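LbaCas13a H328A (C2c2) (Lachnospiraceae bacterium NK4A179, PDB 5WLH) binds and probably processes CRISPR RNA, which guides it to complementary RNA targets that it cleaves as an RNA-targeting nuclease. Local coordinates at residues E633-V638 / V971-T976. Residues are numbered along the deposited sequence; the frame is centred on the assembly and turned at random.
Sequences ERMTVV and VKLCGT. With nucleotides of chain B.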
loop_
_atom_site.group_PDB
_atom_site.type_symbol
_atom_site.label_atom_id
_atom_site.label_comp_id
_atom_site.label_asym_id
_atom_site.label_seq_id
_atom_site.Cartn_x
_atom_site.Cartn_y
_atom_site.Cartn_z
ATOM N N GLU A 633 19.145 27.353 -13.817
ATOM C CA GLU A 633 20.203 28.336 -13.627
ATOM C C GLU A 633 20.358 28.746 -12.170
ATOM O O GLU A 633 21.419 29.255 -11.794
ATOM C CB GLU A 633 19.943 29.555 -14.510
ATOM C CG GLU A 633 20.413 29.348 -15.946
ATOM C CD GLU A 633 19.758 30.302 -16.926
ATOM O OE1 GLU A 633 19.048 31.228 -16.474
ATOM O OE2 GLU A 633 19.966 30.131 -18.146
ATOM N N ARG A 634 19.350 28.523 -11.327
ATOM C CA ARG A 634 19.491 28.917 -9.934
ATOM C C ARG A 634 19.958 27.778 -9.031
ATOM O O ARG A 634 20.261 28.027 -7.862
ATOM C CB ARG A 634 18.181 29.530 -9.402
ATOM C CG ARG A 634 16.951 28.647 -9.381
ATOM C CD ARG A 634 15.707 29.450 -8.948
ATOM N NE ARG A 634 15.758 29.786 -7.526
ATOM C CZ ARG A 634 14.747 29.632 -6.673
ATOM N NH1 ARG A 634 13.572 29.169 -7.091
ATOM N NH2 ARG A 634 14.899 29.966 -5.398
ATOM N N MET A 635 20.097 26.558 -9.559
ATOM C CA MET A 635 20.291 25.389 -8.698
ATOM C C MET A 635 21.604 25.444 -7.927
ATOM O O MET A 635 21.644 25.096 -6.743
ATOM C CB MET A 635 20.215 24.110 -9.526
ATOM C CG MET A 635 18.820 23.844 -10.088
ATOM S SD MET A 635 17.529 24.022 -8.836
ATOM C CE MET A 635 17.888 22.607 -7.790
ATOM N N THR A 636 22.703 25.836 -8.582
ATOM C CA THR A 636 23.966 25.911 -7.853
ATOM C C THR A 636 23.904 26.978 -6.765
ATOM O O THR A 636 24.408 26.770 -5.656
ATOM C CB THR A 636 25.137 26.162 -8.809
ATOM O OG1 THR A 636 24.942 27.387 -9.527
ATOM C CG2 THR A 636 25.278 25.008 -9.791
ATOM N N VAL A 637 23.256 28.110 -7.050
ATOM C CA VAL A 637 23.072 29.142 -6.034
ATOM C C VAL A 637 22.256 28.598 -4.866
ATOM O O VAL A 637 22.588 28.822 -3.697
ATOM C CB VAL A 637 22.406 30.389 -6.644
ATOM C CG1 VAL A 637 22.211 31.463 -5.579
ATOM C CG2 VAL A 637 23.226 30.926 -7.809
ATOM N N VAL A 638 21.164 27.888 -5.171
ATOM C CA VAL A 638 20.301 27.349 -4.118
ATOM C C VAL A 638 21.074 26.376 -3.236
ATOM O O VAL A 638 20.955 26.392 -2.003
ATOM C CB VAL A 638 19.065 26.664 -4.738
ATOM C CG1 VAL A 638 18.296 25.898 -3.672
ATOM C CG2 VAL A 638 18.182 27.670 -5.431
ATOM N N VAL A 971 11.992 18.983 -5.879
ATOM C CA VAL A 971 12.128 18.790 -4.433
ATOM C C VAL A 971 12.872 19.968 -3.821
ATOM O O VAL A 971 12.429 20.578 -2.841
ATOM C CB VAL A 971 12.852 17.466 -4.121
ATOM C CG1 VAL A 971 13.168 17.364 -2.615
ATOM C CG2 VAL A 971 12.030 16.273 -4.564
ATOM N N LYS A 972 14.009 20.313 -4.419
ATOM C CA LYS A 972 14.865 21.362 -3.876
ATOM C C LYS A 972 14.194 22.723 -3.976
ATOM O O LYS A 972 14.167 23.492 -3.004
ATOM C CB LYS A 972 16.206 21.352 -4.618
ATOM C CG LYS A 972 17.096 20.162 -4.228
ATOM C CD LYS A 972 18.043 19.773 -5.335
ATOM C CE LYS A 972 19.130 18.810 -4.853
ATOM N NZ LYS A 972 19.892 18.204 -6.009
ATOM N N LEU A 973 13.605 23.027 -5.136
ATOM C CA LEU A 973 13.034 24.351 -5.340
ATOM C C LEU A 973 11.679 24.523 -4.646
ATOM O O LEU A 973 11.344 25.636 -4.225
ATOM C CB LEU A 973 12.926 24.635 -6.839
ATOM C CG LEU A 973 14.270 24.779 -7.585
ATOM C CD1 LEU A 973 14.071 25.284 -8.990
ATOM C CD2 LEU A 973 15.207 25.739 -6.831
ATOM N N CYS A 974 10.888 23.454 -4.500
ATOM C CA CYS A 974 9.639 23.578 -3.750
ATOM C C CYS A 974 9.898 23.994 -2.313
ATOM O O CYS A 974 9.081 24.704 -1.715
ATOM C CB CYS A 974 8.860 22.263 -3.784
ATOM S SG CYS A 974 8.215 21.929 -5.450
ATOM N N GLY A 975 11.020 23.574 -1.753
ATOM C CA GLY A 975 11.371 23.935 -0.396
ATOM C C GLY A 975 12.190 25.203 -0.279
ATOM O O GLY A 975 12.643 25.532 0.826
ATOM N N THR A 976 12.395 25.923 -1.379
ATOM C CA THR A 976 13.195 27.150 -1.361
ATOM C C THR A 976 12.252 28.345 -1.408
ATOM O O THR A 976 11.837 28.807 -2.475
ATOM C CB THR A 976 14.199 27.177 -2.498
ATOM O OG1 THR A 976 15.008 26.001 -2.419
ATOM C CG2 THR A 976 15.088 28.404 -2.363
ATOM P P A B 36 16.508 19.423 3.369
ATOM O OP1 A B 36 17.324 20.627 3.096
ATOM O OP2 A B 36 17.134 18.085 3.428
ATOM O "O5'" A B 36 15.715 19.606 4.724
ATOM C "C5'" A B 36 16.414 19.719 5.951
ATOM C "C4'" A B 36 15.860 20.848 6.779
ATOM O "O4'" A B 36 16.020 22.108 6.073
ATOM C "C3'" A B 36 14.387 20.751 7.111
ATOM O "O3'" A B 36 14.225 21.485 8.324
ATOM C "C2'" A B 36 13.751 21.523 5.952
ATOM O "O2'" A B 36 12.435 21.966 6.182
ATOM C "C1'" A B 36 14.740 22.677 5.814
ATOM N N9 A B 36 14.840 23.308 4.503
ATOM C C8 A B 36 14.837 22.744 3.250
ATOM N N7 A B 36 15.040 23.618 2.292
ATOM C C5 A B 36 15.219 24.825 2.964
ATOM C C6 A B 36 15.479 26.139 2.523
ATOM N N6 A B 36 15.604 26.472 1.233
ATOM N N1 A B 36 15.601 27.108 3.462
ATOM C C2 A B 36 15.478 26.779 4.751
ATOM N N3 A B 36 15.241 25.581 5.282
ATOM C C4 A B 36 15.118 24.642 4.324
ATOM P P U B 35 16.529 14.772 1.122
ATOM O OP1 U B 35 16.186 13.787 0.072
ATOM O OP2 U B 35 17.856 15.411 0.948
ATOM O "O5'" U B 35 15.424 15.900 1.228
ATOM C "C5'" U B 35 15.376 16.974 0.315
ATOM C "C4'" U B 35 14.303 17.933 0.738
ATOM O "O4'" U B 35 13.018 17.272 0.699
ATOM C "C3'" U B 35 14.423 18.412 2.172
ATOM O "O3'" U B 35 15.348 19.470 2.272
ATOM C "C2'" U B 35 12.995 18.809 2.519
ATOM O "O2'" U B 35 12.712 20.117 2.056
ATOM C "C1'" U B 35 12.176 17.795 1.699
ATOM N N1 U B 35 11.701 16.680 2.546
ATOM C C2 U B 35 10.547 16.919 3.257
ATOM O O2 U B 35 9.923 17.960 3.179
ATOM N N3 U B 35 10.137 15.885 4.046
ATOM C C4 U B 35 10.767 14.671 4.215
ATOM O O4 U B 35 10.262 13.858 4.991
ATOM C C5 U B 35 11.964 14.499 3.455
ATOM C C6 U B 35 12.385 15.489 2.659
HETATM O O HOH W 1 11.688 28.076 -5.128
HETATM O O HOH W 2 12.520 31.035 -3.948
#
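The guanidinium of Arg634 carries Leu973 over one face, with CD2 of the leucine 3.7 Å above the plane and displaced toward the rim; the two side chains reach toward each other tip to tip. Thr976 approaches the same group obliquely, its CG2 3.4 Å from Arg634 NH2. NH1 and NH2 of the arginine are linked to the helix end through water: one water accepts from NH1 and lies within hydrogen-bonding distance of Leu973 O and Thr976 O, while a second accepts from NH2 beside Thr976 O.

Leu973 is the shared apolar centre. Its CD2 also meets Met635 SD at 3.5 Å and Val638 CG2 at 3.8 Å. In the methionine, the chi2 bend (-48°) places SD, and the chi3 bend (-69°) brings CE onto CB and CD of Lys972, whose NZ forms a salt bridge with Asp968.

At Thr976, OG1 lies beside the backbone N (chi1 -56°) and donates to Lys972 O over 2.7 Å from above the carbonyl plane, while touching Val638 CG1. An alanine here would probably leave Lys972 O without this hydroxyl donor and open a gap against Arg634 NH2 and Val638 CG1.

The pattern illustrates how a helix C-terminus can serve two partners. Helix 960-974 closes at Cys974, and Gly975 is the first residue to leave helical geometry; the turn packs against Arg634 and helix 635-645. Gly975 O lies 3.1 Å from N6 of A36 of chain B, and the contact thus borders the guide-RNA-binding surface of this Cas13a.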